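Local structure of transcriptional regulator, LuxR family (3MQQ) at residues H10-G15 against D26-L31; R22-C27 against A40-R45; A33-A38 against W108-L113; R63-M68 against T100-A105; D76-K81 against C90-R95. The protein probably regulates transcription by binding DNA through a LuxR-type helix-turn-helix region, and the part described here is its PAS domain. All coordinates share one frame; numbering follows the deposited sequence. Where two conformers were deposited one is given.

Contact 1 (H10-G15 against D26-L31)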
# COMPACT_ATOMS: atom_id res chain seq x y z
N HIS B 10 -3.84 -10.15 4.08
CA HIS B 10 -3.42 -10.31 5.47
C HIS B 10 -1.92 -10.19 5.76
O HIS B 10 -1.55 -9.87 6.90
CB HIS B 10 -4.04 -11.58 6.05
CG HIS B 10 -5.50 -11.43 6.32
ND1 HIS B 10 -6.47 -12.11 5.61
CD2 HIS B 10 -6.16 -10.63 7.19
CE1 HIS B 10 -7.66 -11.77 6.06
NE2 HIS B 10 -7.51 -10.87 7.02
N LEU B 11 -1.09 -10.45 4.76
CA LEU B 11 0.38 -10.41 4.88
C LEU B 11 0.94 -9.01 4.62
O LEU B 11 2.09 -8.73 4.99
CB LEU B 11 1.02 -11.37 3.85
CG LEU B 11 2.54 -11.62 3.84
CD1 LEU B 11 2.96 -12.33 5.13
CD2 LEU B 11 2.95 -12.42 2.61
N ALA B 12 0.15 -8.16 3.96
CA ALA B 12 0.65 -6.87 3.45
C ALA B 12 1.32 -6.04 4.51
O ALA B 12 0.82 -5.94 5.61
CB ALA B 12 -0.48 -6.06 2.78
N PRO B 13 2.45 -5.40 4.18
CA PRO B 13 3.26 -4.65 5.12
C PRO B 13 2.71 -3.27 5.43
O PRO B 13 3.36 -2.47 6.13
CB PRO B 13 4.60 -4.50 4.37
CG PRO B 13 4.25 -4.59 2.94
CD PRO B 13 3.05 -5.50 2.84
N ILE B 14 1.56 -2.97 4.83
CA ILE B 14 0.84 -1.73 5.11
C ILE B 14 -0.58 -2.07 5.57
O ILE B 14 -1.12 -3.14 5.25
CB ILE B 14 0.75 -0.78 3.89
CG1 ILE B 14 0.01 -1.47 2.73
CG2 ILE B 14 2.14 -0.27 3.49
CD1 ILE B 14 -0.24 -0.57 1.58
N GLY B 15 -1.18 -1.15 6.29
CA GLY B 15 -2.54 -1.33 6.75
C GLY B 15 -3.50 -1.29 5.58
O GLY B 15 -3.40 -0.41 4.72
N ASP B 26 -13.45 -4.91 6.67
CA ASP B 26 -12.39 -5.88 6.87
C ASP B 26 -11.09 -5.12 6.93
O ASP B 26 -10.99 -4.02 6.39
CB ASP B 26 -12.38 -6.93 5.75
CG ASP B 26 -11.58 -8.18 6.10
OD1 ASP B 26 -11.11 -8.34 7.25
OD2 ASP B 26 -11.44 -9.04 5.20
N CYS B 27 -10.11 -5.69 7.62
CA CYS B 27 -8.81 -5.06 7.69
C CYS B 27 -7.77 -6.12 8.00
O CYS B 27 -8.08 -7.28 8.35
CB CYS B 27 -8.76 -3.91 8.75
SG CYS B 27 -8.75 -4.47 10.50
N ASN B 28 -6.52 -5.74 7.84
CA ASN B 28 -5.44 -6.66 8.14
C ASN B 28 -4.76 -6.38 9.49
O ASN B 28 -5.05 -5.37 10.18
CB ASN B 28 -4.41 -6.73 6.97
CG ASN B 28 -3.70 -5.42 6.70
OD1 ASN B 28 -3.84 -4.43 7.43
ND2 ASN B 28 -2.89 -5.43 5.65
N ASP B 29 -3.83 -7.28 9.84
CA ASP B 29 -3.09 -7.19 11.11
C ASP B 29 -2.24 -5.92 11.15
O ASP B 29 -2.07 -5.34 12.21
CB ASP B 29 -2.26 -8.45 11.40
CG ASP B 29 -3.06 -9.56 12.08
OD1 ASP B 29 -4.22 -9.33 12.49
OD2 ASP B 29 -2.52 -10.67 12.25
N GLU B 30 -1.69 -5.48 10.01
CA GLU B 30 -0.89 -4.26 10.01
C GLU B 30 -1.70 -3.04 10.44
O GLU B 30 -1.17 -2.18 11.18
CB GLU B 30 -0.20 -4.02 8.66
CG GLU B 30 0.81 -2.82 8.60
CD GLU B 30 1.94 -2.90 9.62
OE1 GLU B 30 2.38 -4.01 9.95
OE2 GLU B 30 2.41 -1.81 10.06
N LEU B 31 -2.94 -2.94 9.97
CA LEU B 31 -3.81 -1.82 10.41
C LEU B 31 -3.99 -1.84 11.93
O LEU B 31 -3.88 -0.79 12.60
CB LEU B 31 -5.18 -1.85 9.72
CG LEU B 31 -5.94 -0.57 10.11
CD1 LEU B 31 -5.45 0.66 9.30
CD2 LEU B 31 -7.44 -0.76 10.00
O HOH W 1 -0.75 -7.32 7.61
O HOH W 2 -3.68 -9.74 8.74

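Contact 2 (R22-C27 against A40-R45). With EOH (ethanol), chain H.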
# COMPACT_ATOMS: atom_id res chain seq x y z
N ARG B 22 -17.72 4.57 5.11
CA ARG B 22 -16.74 5.02 6.09
C ARG B 22 -16.67 4.12 7.32
O ARG B 22 -16.24 4.56 8.39
CB ARG B 22 -16.90 6.51 6.48
CG ARG B 22 -17.13 7.47 5.30
CD ARG B 22 -17.08 8.91 5.76
NE ARG B 22 -15.71 9.34 5.99
CZ ARG B 22 -15.37 10.52 6.50
NH1 ARG B 22 -14.08 10.84 6.67
NH2 ARG B 22 -16.31 11.38 6.84
N VAL B 23 -17.14 2.87 7.16
CA VAL B 23 -17.00 1.85 8.17
C VAL B 23 -16.00 0.78 7.68
O VAL B 23 -16.00 0.41 6.50
CB VAL B 23 -18.35 1.19 8.48
CG1 VAL B 23 -18.18 0.03 9.51
CG2 VAL B 23 -19.30 2.26 9.04
N ILE B 24 -15.16 0.30 8.59
CA ILE B 24 -14.20 -0.75 8.26
C ILE B 24 -14.92 -2.10 8.22
O ILE B 24 -15.38 -2.57 9.26
CB ILE B 24 -13.12 -0.84 9.33
CG1 ILE B 24 -12.29 0.47 9.40
CG2 ILE B 24 -12.25 -2.08 9.12
CD1 ILE B 24 -11.29 0.47 10.59
N GLU B 25 -15.05 -2.71 7.04
CA GLU B 25 -15.70 -4.01 6.93
C GLU B 25 -14.70 -5.16 7.08
O GLU B 25 -15.05 -6.25 7.57
CB GLU B 25 -16.48 -4.13 5.62
CG GLU B 25 -17.45 -2.99 5.39
CD GLU B 25 -18.72 -3.14 6.19
OE1 GLU B 25 -19.73 -3.57 5.60
OE2 GLU B 25 -18.72 -2.84 7.40
N ASP B 26 -13.45 -4.91 6.67
CA ASP B 26 -12.39 -5.88 6.87
C ASP B 26 -11.09 -5.12 6.93
O ASP B 26 -10.99 -4.02 6.39
CB ASP B 26 -12.38 -6.93 5.75
CG ASP B 26 -11.58 -8.18 6.10
OD1 ASP B 26 -11.11 -8.34 7.25
OD2 ASP B 26 -11.44 -9.04 5.20
N CYS B 27 -10.11 -5.69 7.62
CA CYS B 27 -8.81 -5.06 7.69
C CYS B 27 -7.77 -6.12 8.00
O CYS B 27 -8.08 -7.28 8.35
CB CYS B 27 -8.76 -3.91 8.75
SG CYS B 27 -8.75 -4.47 10.50
N ALA B 40 -10.28 -7.34 15.75
CA ALA B 40 -11.65 -7.38 16.29
C ALA B 40 -12.12 -6.01 16.77
O ALA B 40 -13.32 -5.74 16.73
CB ALA B 40 -11.74 -8.39 17.42
N ASP B 41 -11.21 -5.17 17.24
CA ASP B 41 -11.58 -3.81 17.68
C ASP B 41 -11.96 -2.90 16.51
O ASP B 41 -12.66 -1.91 16.70
CB ASP B 41 -10.46 -3.14 18.50
CG ASP B 41 -10.17 -3.87 19.82
OD1 ASP B 41 -11.12 -4.22 20.56
OD2 ASP B 41 -8.98 -4.10 20.10
N LEU B 42 -11.51 -3.25 15.31
CA LEU B 42 -11.67 -2.38 14.15
C LEU B 42 -12.79 -2.82 13.22
O LEU B 42 -13.36 -2.00 12.51
CB LEU B 42 -10.34 -2.24 13.38
CG LEU B 42 -9.27 -1.44 14.13
CD1 LEU B 42 -7.89 -1.72 13.59
CD2 LEU B 42 -9.62 0.03 14.01
N ILE B 43 -13.07 -4.12 13.19
CA ILE B 43 -14.12 -4.62 12.33
C ILE B 43 -15.48 -4.05 12.73
O ILE B 43 -15.97 -4.24 13.85
CB ILE B 43 -14.17 -6.15 12.34
CG1 ILE B 43 -12.81 -6.71 11.89
CG2 ILE B 43 -15.32 -6.67 11.47
CD1 ILE B 43 -12.43 -6.34 10.49
N GLY B 44 -16.09 -3.34 11.79
CA GLY B 44 -17.40 -2.74 12.01
C GLY B 44 -17.28 -1.43 12.74
O GLY B 44 -18.25 -0.91 13.24
N ARG B 45 -16.06 -0.90 12.82
CA ARG B 45 -15.81 0.41 13.42
C ARG B 45 -15.86 1.52 12.37
O ARG B 45 -15.25 1.37 11.29
CB ARG B 45 -14.45 0.40 14.15
CG ARG B 45 -14.30 1.48 15.19
CD ARG B 45 -15.14 1.19 16.46
NE ARG B 45 -14.43 0.25 17.31
CZ ARG B 45 -14.51 0.19 18.64
NH1 ARG B 45 -15.27 1.05 19.34
NH2 ARG B 45 -13.83 -0.73 19.29
C1 EOH H . -12.32 7.88 5.34
C2 EOH H . -13.74 7.82 4.87
O EOH H . -12.17 8.85 6.33

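Contact 3 (A33-A38 against W108-L113). With EOH (ethanol), chain I.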
# COMPACT_ATOMS: atom_id res chain seq x y z
N ALA B 33 -1.94 -3.13 14.08
CA ALA B 33 -0.64 -2.77 14.65
C ALA B 33 -0.50 -1.26 14.71
O ALA B 33 -0.15 -0.71 15.76
CB ALA B 33 0.53 -3.42 13.87
N ILE B 34 -0.82 -0.59 13.59
CA ILE B 34 -0.66 0.86 13.51
C ILE B 34 -1.50 1.53 14.59
O ILE B 34 -1.03 2.45 15.29
CB ILE B 34 -1.07 1.40 12.12
CG1 ILE B 34 -0.12 0.89 11.02
CG2 ILE B 34 -1.14 2.93 12.15
CD1 ILE B 34 -0.66 1.07 9.59
N PHE B 35 -2.73 1.05 14.75
CA PHE B 35 -3.67 1.67 15.69
C PHE B 35 -3.65 1.08 17.10
O PHE B 35 -4.50 1.41 17.94
CB PHE B 35 -5.07 1.76 15.07
CG PHE B 35 -5.15 2.80 14.00
CD1 PHE B 35 -5.33 4.15 14.33
CD2 PHE B 35 -4.94 2.46 12.67
CE1 PHE B 35 -5.35 5.13 13.33
CE2 PHE B 35 -4.99 3.42 11.67
CZ PHE B 35 -5.17 4.77 12.01
N ARG B 36 -2.66 0.23 17.35
CA ARG B 36 -2.41 -0.38 18.66
C ARG B 36 -3.64 -1.04 19.27
O ARG B 36 -3.95 -0.83 20.46
CB ARG B 36 -1.85 0.66 19.66
CG ARG B 36 -0.74 1.54 19.13
CD ARG B 36 0.57 0.78 18.84
NE ARG B 36 1.70 1.69 18.63
CZ ARG B 36 2.36 1.84 17.48
NH1 ARG B 36 2.02 1.14 16.40
NH2 ARG B 36 3.38 2.69 17.41
N CYS B 37 -4.31 -1.88 18.47
CA CYS B 37 -5.47 -2.63 18.95
C CYS B 37 -5.54 -3.98 18.25
O CYS B 37 -4.61 -4.35 17.53
CB CYS B 37 -6.74 -1.85 18.70
SG CYS B 37 -6.97 -1.42 16.97
N ALA B 38 -6.63 -4.72 18.47
CA ALA B 38 -6.87 -5.97 17.75
C ALA B 38 -7.72 -5.74 16.51
O ALA B 38 -8.49 -4.78 16.45
CB ALA B 38 -7.55 -6.96 18.64
N TRP B 108 -8.85 1.08 1.06
CA TRP B 108 -8.07 2.14 1.70
C TRP B 108 -6.79 1.59 2.28
O TRP B 108 -6.79 0.47 2.78
CB TRP B 108 -8.89 2.80 2.80
CG TRP B 108 -10.02 3.60 2.21
CD1 TRP B 108 -11.26 3.14 1.83
CD2 TRP B 108 -9.99 4.98 1.91
NE1 TRP B 108 -12.00 4.17 1.30
CE2 TRP B 108 -11.25 5.32 1.35
CE3 TRP B 108 -9.02 5.97 2.06
CZ2 TRP B 108 -11.56 6.62 0.94
CZ3 TRP B 108 -9.33 7.28 1.64
CH2 TRP B 108 -10.59 7.57 1.09
N THR B 109 -5.72 2.38 2.20
CA THR B 109 -4.40 1.96 2.71
C THR B 109 -3.94 2.95 3.74
O THR B 109 -4.25 4.12 3.64
CB THR B 109 -3.29 1.84 1.60
OG1 THR B 109 -2.88 3.14 1.18
CG2 THR B 109 -3.74 1.03 0.38
N PHE B 110 -3.17 2.47 4.72
CA PHE B 110 -2.66 3.32 5.80
C PHE B 110 -1.21 2.94 6.06
O PHE B 110 -0.91 1.77 6.16
CB PHE B 110 -3.46 3.01 7.08
CG PHE B 110 -4.91 3.35 6.98
CD1 PHE B 110 -5.39 4.52 7.54
CD2 PHE B 110 -5.79 2.52 6.30
CE1 PHE B 110 -6.73 4.88 7.40
CE2 PHE B 110 -7.14 2.87 6.18
CZ PHE B 110 -7.60 4.03 6.73
N GLU B 111 -0.31 3.91 6.18
CA GLU B 111 1.03 3.60 6.50
C GLU B 111 1.53 4.59 7.56
O GLU B 111 1.39 5.78 7.39
CB GLU B 111 1.91 3.68 5.24
CG GLU B 111 3.36 3.43 5.53
CD GLU B 111 4.21 3.50 4.29
OE1 GLU B 111 3.78 4.17 3.33
OE2 GLU B 111 5.29 2.90 4.28
N ASP B 112 2.08 4.08 8.67
CA ASP B 112 2.60 4.93 9.75
C ASP B 112 3.86 5.60 9.26
O ASP B 112 4.80 4.94 8.75
CB ASP B 112 2.90 4.05 10.99
CG ASP B 112 3.20 4.85 12.27
OD1 ASP B 112 3.46 6.06 12.22
OD2 ASP B 112 3.25 4.20 13.33
N LEU B 113 3.90 6.93 9.42
CA LEU B 113 5.07 7.69 8.99
C LEU B 113 6.00 8.03 10.15
O LEU B 113 6.88 8.86 10.00
CB LEU B 113 4.65 8.94 8.23
CG LEU B 113 3.66 8.69 7.08
CD1 LEU B 113 3.19 9.99 6.51
CD2 LEU B 113 4.25 7.79 5.98
C1 EOH I . 2.63 0.04 13.30
C2 EOH I . 3.81 -0.69 12.65
O EOH I . 2.84 1.40 13.66
O HOH W 3 5.13 3.61 15.33

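Contact 4 (R63-M68 against T100-A105). With NA (sodium ion), chain K.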
# COMPACT_ATOMS: atom_id res chain seq x y z
N ARG B 63 -13.01 16.90 2.29
CA ARG B 63 -11.83 17.07 1.42
C ARG B 63 -11.67 15.90 0.46
O ARG B 63 -11.22 16.08 -0.67
CB ARG B 63 -10.56 17.21 2.26
N ILE B 64 -12.02 14.70 0.94
CA ILE B 64 -11.89 13.46 0.18
C ILE B 64 -12.84 13.42 -1.02
O ILE B 64 -12.39 13.13 -2.18
CB ILE B 64 -12.12 12.20 1.06
CG1 ILE B 64 -10.93 11.97 2.00
CG2 ILE B 64 -12.32 10.95 0.19
CD1 ILE B 64 -11.19 10.94 3.10
N SER B 65 -14.14 13.74 -0.73
CA SER B 65 -15.19 13.58 -1.76
C SER B 65 -14.86 14.18 -3.15
O SER B 65 -14.79 13.43 -4.12
CB SER B 65 -16.56 14.02 -1.25
OG SER B 65 -17.04 13.09 -0.29
N PRO B 66 -14.61 15.50 -3.24
CA PRO B 66 -14.41 16.07 -4.58
C PRO B 66 -13.12 15.63 -5.27
O PRO B 66 -13.10 15.50 -6.49
CB PRO B 66 -14.44 17.59 -4.33
CG PRO B 66 -14.06 17.75 -2.91
CD PRO B 66 -14.63 16.56 -2.20
N VAL B 67 -12.06 15.37 -4.50
CA VAL B 67 -10.84 14.83 -5.07
C VAL B 67 -11.12 13.44 -5.63
O VAL B 67 -10.70 13.12 -6.74
CB VAL B 67 -9.67 14.77 -4.04
CG1 VAL B 67 -8.40 14.19 -4.68
CG2 VAL B 67 -9.39 16.17 -3.50
N MSE B 68 -11.82 12.62 -4.84
CA MSE B 68 -12.10 11.25 -5.27
C MSE B 68 -13.01 11.20 -6.49
O MSE B 68 -12.81 10.38 -7.40
CB MSE B 68 -12.70 10.43 -4.12
CG MSE B 68 -13.02 8.99 -4.51
SE MSE B 68 -11.42 7.84 -4.57
CE MSE B 68 -11.32 7.40 -2.67
N THR B 100 -18.24 8.13 -8.31
CA THR B 100 -19.38 8.98 -7.97
C THR B 100 -20.04 8.61 -6.63
O THR B 100 -20.99 9.27 -6.18
CB THR B 100 -20.44 9.06 -9.10
OG1 THR B 100 -21.11 7.81 -9.23
CG2 THR B 100 -19.77 9.43 -10.43
N ALA B 101 -19.55 7.55 -5.99
CA ALA B 101 -19.93 7.25 -4.62
C ALA B 101 -18.64 7.12 -3.80
O ALA B 101 -18.27 6.01 -3.39
CB ALA B 101 -20.77 5.99 -4.55
N PRO B 102 -17.94 8.25 -3.59
CA PRO B 102 -16.54 8.25 -3.14
C PRO B 102 -16.31 7.68 -1.75
O PRO B 102 -15.24 7.12 -1.48
CB PRO B 102 -16.16 9.74 -3.16
CG PRO B 102 -17.48 10.47 -3.04
CD PRO B 102 -18.39 9.62 -3.87
N LEU B 103 -17.30 7.85 -0.88
CA LEU B 103 -17.23 7.42 0.51
C LEU B 103 -18.04 6.16 0.78
O LEU B 103 -18.18 5.75 1.93
CB LEU B 103 -17.67 8.57 1.43
CG LEU B 103 -16.70 9.76 1.39
CD1 LEU B 103 -17.16 10.92 2.27
CD2 LEU B 103 -15.28 9.33 1.73
N ALA B 104 -18.52 5.51 -0.28
CA ALA B 104 -19.17 4.20 -0.18
C ALA B 104 -18.12 3.06 -0.19
O ALA B 104 -17.03 3.21 0.38
CB ALA B 104 -20.23 4.02 -1.31
N ALA B 105 -18.42 1.91 -0.79
CA ALA B 105 -17.44 0.82 -0.77
C ALA B 105 -16.11 1.27 -1.38
O ALA B 105 -16.09 1.93 -2.42
CB ALA B 105 -17.97 -0.43 -1.48
NA NA K . -16.08 3.90 2.77
O HOH W 4 -14.36 5.92 3.26

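Contact 5 (D76-K81 against C90-R95)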
# COMPACT_ATOMS: atom_id res chain seq x y z
N ASP B 76 -3.37 11.25 0.71
CA ASP B 76 -2.83 12.35 1.48
C ASP B 76 -1.95 11.88 2.64
O ASP B 76 -1.71 10.71 2.83
CB ASP B 76 -3.95 13.27 2.02
CG ASP B 76 -4.72 12.64 3.16
OD1 ASP B 76 -4.16 11.76 3.85
OD2 ASP B 76 -5.89 13.02 3.40
N ASP B 77 -1.41 12.86 3.37
CA ASP B 77 -0.84 12.56 4.70
C ASP B 77 -1.71 13.29 5.69
O ASP B 77 -2.07 14.45 5.45
CB ASP B 77 0.57 13.13 4.77
CG ASP B 77 1.48 12.53 3.75
OD1 ASP B 77 1.48 11.29 3.61
OD2 ASP B 77 2.17 13.30 3.05
N ARG B 78 -2.03 12.64 6.81
CA ARG B 78 -2.74 13.35 7.87
C ARG B 78 -2.41 12.81 9.23
O ARG B 78 -1.86 11.73 9.37
CB ARG B 78 -4.25 13.32 7.67
CG ARG B 78 -4.94 12.09 8.22
CD ARG B 78 -4.67 10.87 7.35
NE ARG B 78 -5.41 10.97 6.10
CZ ARG B 78 -6.66 10.56 5.93
NH1 ARG B 78 -7.34 10.01 6.93
NH2 ARG B 78 -7.24 10.71 4.76
N ILE B 79 -2.82 13.56 10.24
CA ILE B 79 -2.65 13.13 11.61
C ILE B 79 -3.85 12.26 12.01
O ILE B 79 -5.01 12.66 11.79
CB ILE B 79 -2.52 14.35 12.54
CG1 ILE B 79 -1.18 15.05 12.25
CG2 ILE B 79 -2.66 13.94 14.01
CD1 ILE B 79 -1.09 16.48 12.78
N MSE B 80 -3.55 11.08 12.53
CA MSE B 80 -4.54 10.16 13.04
C MSE B 80 -4.27 9.83 14.50
O MSE B 80 -3.29 10.31 15.06
CB MSE B 80 -4.58 8.89 12.15
CG MSE B 80 -4.84 9.25 10.67
SE MSE B 80 -6.64 9.92 10.37
CE MSE B 80 -7.55 8.22 10.16
N LYS B 81 -5.16 9.04 15.08
CA LYS B 81 -5.16 8.74 16.51
C LYS B 81 -5.13 7.23 16.79
O LYS B 81 -6.07 6.50 16.46
CB LYS B 81 -6.41 9.36 17.16
CG LYS B 81 -6.39 9.30 18.69
CD LYS B 81 -7.59 10.04 19.27
CE LYS B 81 -8.87 9.24 19.06
NZ LYS B 81 -8.59 7.81 19.34
N CYS B 90 0.11 9.67 9.32
CA CYS B 90 -0.22 8.49 8.54
C CYS B 90 -0.44 8.85 7.08
O CYS B 90 -1.17 9.77 6.78
CB CYS B 90 -1.52 7.91 9.13
SG CYS B 90 -2.04 6.30 8.57
N HIS B 91 0.16 8.10 6.15
CA HIS B 91 -0.14 8.32 4.73
C HIS B 91 -1.30 7.43 4.38
O HIS B 91 -1.30 6.26 4.71
CB HIS B 91 1.05 7.90 3.84
CG HIS B 91 0.83 8.17 2.38
ND1 HIS B 91 0.79 7.17 1.42
CD2 HIS B 91 0.65 9.33 1.72
CE1 HIS B 91 0.58 7.73 0.23
NE2 HIS B 91 0.50 9.04 0.39
N VAL B 92 -2.32 8.00 3.74
CA VAL B 92 -3.57 7.27 3.46
C VAL B 92 -3.87 7.36 1.99
O VAL B 92 -3.74 8.41 1.39
CB VAL B 92 -4.79 7.77 4.28
CG1 VAL B 92 -6.09 6.97 3.92
CG2 VAL B 92 -4.51 7.59 5.76
N THR B 93 -4.19 6.22 1.37
CA THR B 93 -4.65 6.23 -0.02
C THR B 93 -5.97 5.50 -0.12
O THR B 93 -6.26 4.64 0.69
CB THR B 93 -3.63 5.66 -1.06
OG1 THR B 93 -3.66 4.23 -1.10
CG2 THR B 93 -2.19 6.14 -0.82
N GLY B 94 -6.78 5.85 -1.10
CA GLY B 94 -8.06 5.16 -1.23
C GLY B 94 -8.58 5.18 -2.65
O GLY B 94 -8.31 6.10 -3.41
N ARG B 95 -9.27 4.10 -3.03
CA ARG B 95 -10.03 4.13 -4.26
C ARG B 95 -11.42 3.59 -4.01
O ARG B 95 -11.58 2.48 -3.51
CB ARG B 95 -9.35 3.31 -5.37
CG ARG B 95 -10.15 3.44 -6.68
CD ARG B 95 -9.39 2.94 -7.87
NE ARG B 95 -8.55 3.96 -8.49
CZ ARG B 95 -7.28 3.77 -8.84
NH1 ARG B 95 -6.60 4.74 -9.43
NH2 ARG B 95 -6.70 2.59 -8.60

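Contact 1 (H10-G15 against D26-L31)
Asp-26, on the edge strand 23-27, brings its carboxylate near the imidazole of His-10 without bonding to it, His-10 NE2 staying 4.4 Å from Asp-26 OD1. Its other oxygen, OD2, is taken by Tyr-5 OH of the second subunit; the negative charge may still make the histidine more basic. At Cys-27 it is the carbonyl O that stands obliquely beside the same ring, while the side chain turns into the hydrophobic interior. Asn-28 CG occupies the crowded position between backbone N and carbonyl carbon (chi1 64°), which presents both ends of the amide. Asn-28 ND2 donates to Ile-14 O at 2.9 Å (168°), the donor in the Ile-14 carbonyl plane and the acceptor in the Asn-28 amide plane, and gives a second bond to Phe-9 O. Asn-28 OD1 accepts from Leu-31 N at 3.1 Å, the donor lying above the carbonyl plane, and also from Leu-16 N. Asn-28 is thus the N-cap of helix 29-34, and in this PAS domain the same cap fastens the turn from helix 5-11 into strand 15-20; asparagine suits the place because it offers donor and acceptor together. Asp-29 N, in the first helical turn, gives its hydrogen to a water 2.7 Å away that donates to His-10 O. A second water takes the hydrogen of Glu-30 N and donates to His-10 O and Ala-12 O. The Glu-30 side chain leaves anti to its backbone N (chi1 -173°), so that Glu-30 CG lies 3.4 Å from Ile-14 C. Leu-31 packs its CB against Gly-15, whose lack of a side chain lets Gly-15 CA and Leu-31 CA approach to 3.9 Å.

Contact 2 (R22-C27 against A40-R45)
Two backbone bonds clasp Ile-24 to the turn that follows helix 39-42. Ile-24 N donates to Arg-45 O at 2.9 Å in an essentially straight line (179°), and Ile-24 O receives Gly-44 N at 2.7 Å, almost along the C=O axis. The type II turn from Leu-42 to Arg-45 makes this possible: its third position is Gly-44, where positive phi (82°) comes easily to a residue without a side chain. Packing is tightest on the interior side. Ile-24 CB presses on Leu-42 O at 3.4 Å, and the two side chains cross obliquely, Ile-24 CD1 meeting Leu-42 CD2. Cys-27 SG rests 4.0 Å from Leu-42 CB. Apolar chains fit this corner of the PAS domain, where strand 23-27 is broken by a classic beta bulge, Glu-25 and Asp-26 both facing Leu-18 of strand 15-20.

The outer side is looser. Ile-43 CD1 reaches in over Asp-26 CA, 3.6 Å away, from the solvent edge, and Val-23 CG1 merely leans on Gly-44. Arg-22 leaves the contact for Phe-57, an ethanol molecule, probably from the crystallisation liquor, and the neighbourhood of the sodium ion. Main-chain polarity and apolar contact therefore hold strand to turn, while charged ends find partners outside the two segments (Glu-25 with Arg-20, Asp-26 with Tyr-5 of the second subunit, Arg-22 with Phe-57) and Arg-45 NE and NH2 grip Asp-41 O within their own turn.

Contact 3 (A33-A38 against W108-L113)
In this PAS domain the end of helix 29-34 packs on the face of the antiparallel sheet formed here by strand 106-112. The helix closes in a Schellman motif with Arg-36, at positive phi, as its C-prime residue. Ile-34 makes the main apolar contact: CG1 is anti to the carbonyl carbon (chi1 -65°) and the chain then runs extended, which carries Ile-34 CD1 to 3.5 Å from Phe-110 O. A long branched apolar chain suits a helix end that must reach down to the strand. Beside it Phe-110 CD1 lies 4.3 Å from Phe-35 CE2, at the edge of the Phe-35 ring.

At the surface Arg-36 folds back on its helix through a bend at chi2 (-68°). Arg-36 NH1 thereby donates to Ala-33 O at 2.9 Å, an oxygen that also accepts Arg-36 N, and to an ethanol molecule, probably from the crystallisation liquor. Asp-112 CG is anti to its backbone N (chi1 -169°), which sends the carboxylate toward the helix end; Arg-82 forms a salt bridge to OD2 and Ser-114 bonds OD1. Arg-36 NH2 and Asp-112 OD2, 4.4 Å apart, do not pair directly; a water bridges them, accepting from Arg-36 NH2 at 2.9 Å and donating to Asp-112 OD2 at 2.8 Å.

Contact 4 (R63-M68 against T100-A105)
Pro-102 lays one side of its ring against Met-68, present here as selenomethionine, with Pro-102 CB pushed to 3.5 Å from Met-68 CG, tighter than ordinary van der Waals contact. The methionine chain starts anti to its backbone N (chi1 180°) and then bends at chi2 and chi3, so its flexible selenoether arm wraps past the rigid ring. Pro-102 CG meets Ser-65 OG at 3.8 Å. The same Ser-65 OG sits 3.4 Å from Leu-103 CD1, its polar need served by a weak bond to Gly-61 O one turn back in the helix. The small serine lets the loop come close. Leu-103 crosses Ile-64 obliquely, Leu-103 CD2 to Ile-64 CG2 at 3.7 Å.

The type I turn from Ala-101 to Ala-104 carries Leu-103 O and Ala-104 O, both of which bind a sodium ion, at 2.9 Å and 2.7 Å respectively, with a water and Ser-19 OG from strand 15-20 among its ligands. Helix 54-71, kinked where Pro-66 has no N-H to give, packs against the loop between strands 87-96 and 106-112 of the PAS sheet, while Ile-64 and Met-68 also touch Tyr-74 of strand 74-81 and Trp-108 of strand 106-112.

Contact 5 (D76-K81 against C90-R95)
Strands 74-81 and 87-96 form an antiparallel beta hairpin at one margin of the five-stranded PAS sheet. Four backbone bonds make the first shell. Asp-76 and Val-92 exchange two, Asp-76 N to Val-92 O and Val-92 N to Asp-76 O, each 2.9 Å. Arg-78 and Cys-90 form the next hydrogen-bonded pair, with Arg-78 N donating to Cys-90 O at 3.0 Å and Cys-90 N returning a bond to Arg-78 O. Between them lies the non-hydrogen-bonded pair Asp-77 and His-91, where CA-H...O contacts fill the gap. The N-to-C directions of these short segments are 130° apart, a marked twist, yet pairing continues at Met-80 with Phe-88 and Gly-94 with Tyr-74.

On the face shared by Asp-76, Arg-78, Cys-90 and Val-92, the arginine folds over its neighbour. Its CG starts in the crowded position between backbone N and carbonyl carbon (chi1 86°), and bends at chi2 and chi3 lay the guanidinium across the valine, with Val-92 CG2 over one face and 3.5 Å from Arg-78 NE. A branched valine gives that flat cation a compact apolar floor. Met-80, as selenomethionine, sets its SE at the guanidinium edge.

Further out, partners fix the buried arginine. Tyr-51 OH accepts from NH1, and Ile-60 of helix 54-71 lies against Arg-78 and Asp-76. Asp-76 is itself held at OD2 by Tyr-74 OH; it should also neutralise the arginine, which grips it side-on in a salt bridge. Arg-78 NH2 reaches Asp-76 OD2 from above the carboxylate plane, whereas Arg-78 NE meets Asp-76 OD1 on its syn lone pair at 2.7 Å.

In the fold
All five contacts belong to one PAS domain, with a single antiparallel sheet as common ground. Contact 1 is the buried one; the others run from interior to surface. Contacts 1 and 2 share Asp-26 and Cys-27 of strand 23-27 and meet where Leu-31 packs on Leu-42 and Ile-24. Contact 3 uses the same helix 29-34 as contact 1, from its other end, and joins contact 5 through paired strands 87-96 and 106-112. Contact 4 touches contact 3 at Trp-108, contact 5 at Gly-94 and contact 2 at Arg-22, but not contact 1. Chemistry follows place: capping amide in contact 1, turn backbone in 2, bridging water in 3, apolar contact beside sodium in 4, a salt bridge over the sheet face in 5.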